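Local structure of Serpin48 (Tenebrio molitor, 3OZQ) at residues A[37-40]-A[41-45]; A[103-107]-A[108-112]. The protein is a serpin from beetle innate immunity that specifically inhibits SPE, a serine protease, probably by the trapping mechanism of its family. All coordinates share one frame; numbering follows the deposited sequence.

Contact 1 (A[37-40]-A[41-45]); sequences SPFS and AATLL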
loop_
_atom_site.group_PDB
_atom_site.type_symbol
_atom_site.label_atom_id
_atom_site.label_comp_id
_atom_site.label_asym_id
_atom_site.label_seq_id
_atom_site.Cartn_x
_atom_site.Cartn_y
_atom_site.Cartn_z
ATOM N N SER A 37 -0.249 -0.020 -1.762
ATOM C CA SER A 37 0.792 -0.431 -0.831
ATOM C C SER A 37 1.994 -0.975 -1.588
ATOM O O SER A 37 2.075 -2.177 -1.869
ATOM C CB SER A 37 0.296 -1.491 0.136
ATOM O OG SER A 37 1.341 -1.816 1.045
ATOM N N PRO A 38 2.933 -0.089 -1.935
ATOM C CA PRO A 38 4.167 -0.600 -2.551
ATOM C C PRO A 38 4.873 -1.604 -1.635
ATOM O O PRO A 38 5.396 -2.636 -2.102
ATOM C CB PRO A 38 4.995 0.665 -2.767
ATOM C CG PRO A 38 3.939 1.772 -2.894
ATOM C CD PRO A 38 2.891 1.382 -1.887
ATOM N N PHE A 39 4.859 -1.332 -0.336
ATOM C CA PHE A 39 5.483 -2.246 0.624
ATOM C C PHE A 39 4.928 -3.664 0.511
ATOM O O PHE A 39 5.679 -4.624 0.332
ATOM C CB PHE A 39 5.282 -1.754 2.058
ATOM C CG PHE A 39 5.438 -2.840 3.083
ATOM C CD1 PHE A 39 4.328 -3.481 3.609
ATOM C CD2 PHE A 39 6.699 -3.242 3.495
ATOM C CE1 PHE A 39 4.471 -4.502 4.529
ATOM C CE2 PHE A 39 6.847 -4.249 4.423
ATOM C CZ PHE A 39 5.730 -4.875 4.945
ATOM N N SER A 40 3.604 -3.802 0.619
ATOM C CA SER A 40 3.005 -5.133 0.635
ATOM C C SER A 40 3.260 -5.883 -0.684
ATOM O O SER A 40 3.632 -7.068 -0.692
ATOM C CB SER A 40 1.508 -5.038 0.961
ATOM O OG SER A 40 1.007 -6.267 1.457
ATOM N N ALA A 41 3.063 -5.185 -1.798
ATOM C CA ALA A 41 3.353 -5.756 -3.098
ATOM C C ALA A 41 4.805 -6.248 -3.101
ATOM O O ALA A 41 5.111 -7.334 -3.611
ATOM C CB ALA A 41 3.124 -4.721 -4.191
ATOM N N ALA A 42 5.694 -5.443 -2.526
ATOM C CA ALA A 42 7.118 -5.759 -2.496
ATOM C C ALA A 42 7.395 -7.057 -1.745
ATOM O O ALA A 42 8.196 -7.871 -2.187
ATOM C CB ALA A 42 7.919 -4.607 -1.891
ATOM N N THR A 43 6.738 -7.262 -0.608
ATOM C CA THR A 43 6.931 -8.515 0.112
ATOM C C THR A 43 6.401 -9.749 -0.652
ATOM O O THR A 43 6.920 -10.865 -0.524
ATOM C CB THR A 43 6.252 -8.462 1.470
ATOM O OG1 THR A 43 4.843 -8.297 1.284
ATOM C CG2 THR A 43 6.822 -7.312 2.300
ATOM N N LEU A 44 5.343 -9.556 -1.427
ATOM C CA LEU A 44 4.783 -10.659 -2.186
ATOM C C LEU A 44 5.712 -11.006 -3.338
ATOM O O LEU A 44 6.039 -12.174 -3.579
ATOM C CB LEU A 44 3.382 -10.299 -2.686
ATOM C CG LEU A 44 2.622 -11.446 -3.342
ATOM C CD1 LEU A 44 2.771 -12.686 -2.495
ATOM C CD2 LEU A 44 1.127 -11.079 -3.531
ATOM N N LEU A 45 6.179 -9.979 -4.027
ATOM C CA LEU A 45 7.097 -10.188 -5.130
ATOM C C LEU A 45 8.415 -10.812 -4.635
ATOM O O LEU A 45 9.064 -11.576 -5.351
ATOM C CB LEU A 45 7.375 -8.867 -5.824
ATOM C CG LEU A 45 8.191 -8.989 -7.106
ATOM C CD1 LEU A 45 7.374 -9.640 -8.207
ATOM C CD2 LEU A 45 8.695 -7.627 -7.550
HETATM O O HOH W 1 2.494 -7.951 3.186
#
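Ser40 O takes two donors from the next turn: Thr43 OG1, only 2.6 Å from it, and Leu44 N at 3.1 Å. Thr43 can make this first bond because its hydroxyl sits between the backbone N and the carbonyl carbon (chi1 62°), facing back down the helix. The same torsion places the methyl, Thr43 CG2, over one face of the Phe39 ring in a CH-pi contact, 4.0 Å from the centroid and displaced toward the rim on the CE2 and CZ side. At the start of the helix, the chain enters through its N-cap, Ser37, whose OG accepts from Ser40 N at 3.0 Å while Ser37 O receives Ala41 N in a nearly straight bond (172°).

Against this close-set ring and methyl, the hydroxyl side is looser. Ser40 OG and Thr43 OG1 stand 4.3 Å apart, and one water spans them, 2.8 Å from Ser40 OG and donating to Thr43 OG1. Helix 38-50 is the B helix of the serpin fold, and its first turn probably forms part of the shutter region, as in other serpins. Ser40 OG bonds Asn167 of strand 163-174 and Ser37 OG bonds Leu367 O, while Phe39 is packed by Val80 and Leu81 of helix 70-83 and Pro38 rests on helix 10-29.

Contact 2 (A[103-107]-A[108-112]); sequences FSVRE and EFQKI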
loop_
_atom_site.group_PDB
_atom_site.type_symbol
_atom_site.label_atom_id
_atom_site.label_comp_id
_atom_site.label_asym_id
_atom_site.label_seq_id
_atom_site.Cartn_x
_atom_site.Cartn_y
_atom_site.Cartn_z
ATOM N N PHE A 103 0.995 -28.341 -11.943
ATOM C CA PHE A 103 2.316 -28.317 -11.339
ATOM C C PHE A 103 2.224 -28.129 -9.827
ATOM O O PHE A 103 2.151 -27.001 -9.323
ATOM C CB PHE A 103 3.206 -27.251 -11.994
ATOM C CG PHE A 103 3.176 -27.265 -13.503
ATOM C CD1 PHE A 103 2.397 -26.358 -14.203
ATOM C CD2 PHE A 103 3.924 -28.180 -14.219
ATOM C CE1 PHE A 103 2.372 -26.357 -15.584
ATOM C CE2 PHE A 103 3.894 -28.192 -15.609
ATOM C CZ PHE A 103 3.118 -27.284 -16.290
ATOM N N SER A 104 2.218 -29.254 -9.117
ATOM C CA SER A 104 2.156 -29.285 -7.661
ATOM C C SER A 104 3.172 -28.345 -7.014
ATOM O O SER A 104 4.368 -28.410 -7.294
ATOM C CB SER A 104 2.381 -30.713 -7.156
ATOM O OG SER A 104 1.315 -31.559 -7.548
ATOM N N VAL A 105 2.686 -27.473 -6.141
ATOM C CA VAL A 105 3.559 -26.548 -5.445
ATOM C C VAL A 105 4.498 -27.313 -4.517
ATOM O O VAL A 105 4.058 -28.147 -3.721
ATOM C CB VAL A 105 2.742 -25.535 -4.626
ATOM C CG1 VAL A 105 3.671 -24.503 -3.975
ATOM C CG2 VAL A 105 1.716 -24.861 -5.505
ATOM N N ARG A 106 5.790 -27.022 -4.624
ATOM C CA ARG A 106 6.784 -27.617 -3.738
ATOM C C ARG A 106 6.533 -27.236 -2.287
ATOM O O ARG A 106 6.507 -26.052 -1.944
ATOM C CB ARG A 106 8.196 -27.202 -4.159
ATOM C CG ARG A 106 8.492 -27.495 -5.620
ATOM C CD ARG A 106 9.898 -27.083 -6.007
ATOM N NE ARG A 106 10.041 -27.001 -7.460
ATOM C CZ ARG A 106 10.271 -28.048 -8.254
ATOM N NH1 ARG A 106 10.381 -29.265 -7.736
ATOM N NH2 ARG A 106 10.388 -27.880 -9.567
ATOM N N GLU A 107 6.346 -28.244 -1.438
ATOM C CA GLU A 107 6.065 -28.028 -0.018
ATOM C C GLU A 107 7.002 -27.006 0.628
ATOM O O GLU A 107 6.600 -26.270 1.527
ATOM C CB GLU A 107 6.136 -29.352 0.751
ATOM C CG GLU A 107 4.953 -30.276 0.514
ATOM C CD GLU A 107 4.326 -30.745 1.814
ATOM O OE1 GLU A 107 3.155 -31.188 1.784
ATOM O OE2 GLU A 107 5.006 -30.665 2.864
ATOM N N GLU A 108 8.249 -26.983 0.167
ATOM C CA GLU A 108 9.264 -26.061 0.664
ATOM C C GLU A 108 8.900 -24.597 0.403
ATOM O O GLU A 108 9.308 -23.705 1.151
ATOM C CB GLU A 108 10.601 -26.363 -0.013
ATOM C CG GLU A 108 11.748 -25.475 0.441
ATOM C CD GLU A 108 13.004 -25.630 -0.413
ATOM O OE1 GLU A 108 13.006 -26.472 -1.342
ATOM O OE2 GLU A 108 13.991 -24.904 -0.151
ATOM N N PHE A 109 8.153 -24.355 -0.672
ATOM C CA PHE A 109 7.757 -23.001 -1.042
ATOM C C PHE A 109 6.549 -22.593 -0.227
ATOM O O PHE A 109 6.448 -21.443 0.215
ATOM C CB PHE A 109 7.449 -22.905 -2.540
ATOM C CG PHE A 109 7.265 -21.489 -3.044
ATOM C CD1 PHE A 109 8.348 -20.627 -3.165
ATOM C CD2 PHE A 109 6.014 -21.031 -3.418
ATOM C CE1 PHE A 109 8.177 -19.321 -3.636
ATOM C CE2 PHE A 109 5.840 -19.727 -3.885
ATOM C CZ PHE A 109 6.925 -18.882 -4.000
ATOM N N GLN A 110 5.629 -23.532 -0.021
ATOM C CA GLN A 110 4.444 -23.242 0.783
ATOM C C GLN A 110 4.847 -22.922 2.210
ATOM O O GLN A 110 4.125 -22.255 2.940
ATOM C CB GLN A 110 3.500 -24.435 0.806
ATOM C CG GLN A 110 2.989 -24.866 -0.544
ATOM C CD GLN A 110 2.016 -26.007 -0.422
ATOM O OE1 GLN A 110 0.819 -25.849 -0.662
ATOM N NE2 GLN A 110 2.521 -27.166 -0.022
ATOM N N LYS A 111 6.002 -23.436 2.603
ATOM C CA LYS A 111 6.470 -23.311 3.965
ATOM C C LYS A 111 7.128 -21.949 4.154
ATOM O O LYS A 111 6.926 -21.283 5.172
ATOM C CB LYS A 111 7.456 -24.450 4.263
ATOM C CG LYS A 111 8.276 -24.280 5.532
ATOM C CD LYS A 111 9.101 -25.526 5.816
ATOM C CE LYS A 111 9.884 -25.401 7.123
ATOM N NZ LYS A 111 10.518 -26.698 7.512
ATOM N N ILE A 112 7.905 -21.533 3.163
ATOM C CA ILE A 112 8.604 -20.265 3.248
ATOM C C ILE A 112 7.618 -19.104 3.116
ATOM O O ILE A 112 7.801 -18.047 3.726
ATOM C CB ILE A 112 9.735 -20.170 2.203
ATOM C CG1 ILE A 112 10.688 -19.023 2.546
ATOM C CG2 ILE A 112 9.173 -20.017 0.810
ATOM C CD1 ILE A 112 11.925 -18.986 1.675
#
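Arg106 O is gripped by two successive amides of the helix that starts just after it. Phe109 N lies 2.7 Å from this oxygen but approaches from above the carbonyl plane, 42° out of it, whereas Gln110 N makes the longer bond, 3.3 Å to Arg106 O, within the plane. One residue on, Lys111 N reaches Glu107 O in a weak bond.

Val105, just before the turn, packs against the CG methylene of Gln110 and the ring edge of Phe109. Val105 CG1, anti to its own backbone N (chi1 -176°), meets both: it comes to 3.5 Å from Gln110 CG, and it stands near the plane of the Phe109 ring, with CD2 at 4.2 Å. Gln110 CG is brought there by a chi1 of -60°, which lays it beside the backbone N and turns it back toward Val105. With an alanine in place of Gln110, the Val105 CG1 methyl would probably lose the CG methylene it lies against, and a gap would open beside it.

Although Arg106 holds the N-cap position, its side chain departs from the helix, and NE bonds Ser299 O in a nearby loop. Glu107 and Glu108 follow on the exposed side, where the helix start would probably suit their negative charge; Arg106 NE and Glu108 OE1 remain 6.8 Å apart. Phe109 turns inward to Leu47 and Ser50 of helix 38-50 and to Ile97, and Val105 packs on Val99 and Ser121. This is the N-terminal turn of a helix entered from an extended lead-in, here the serpin E helix that links strands 90-100 and 120-124.

How the contacts relate
Both contacts are first turns of helices, but they lie in different settings, their centres about 20 Å apart and their nearest atoms about 7 Å apart. Contact 1 is wholly buried near the middle of the chain and belongs to helix 38-50; contact 2 lies toward the periphery, with charged residues on its outer side, and opens helix 107-115. Both share helical backbone bonds. To these the inner turn adds small hydroxyls, a serine cap, a methyl over a ring and a bridging water, whereas the outer one adds apolar side-chain packing round Val105, its N-cap arginine being committed to another loop. The farther end of helix 38-50 reaches contact 2, so the one helix touches both places.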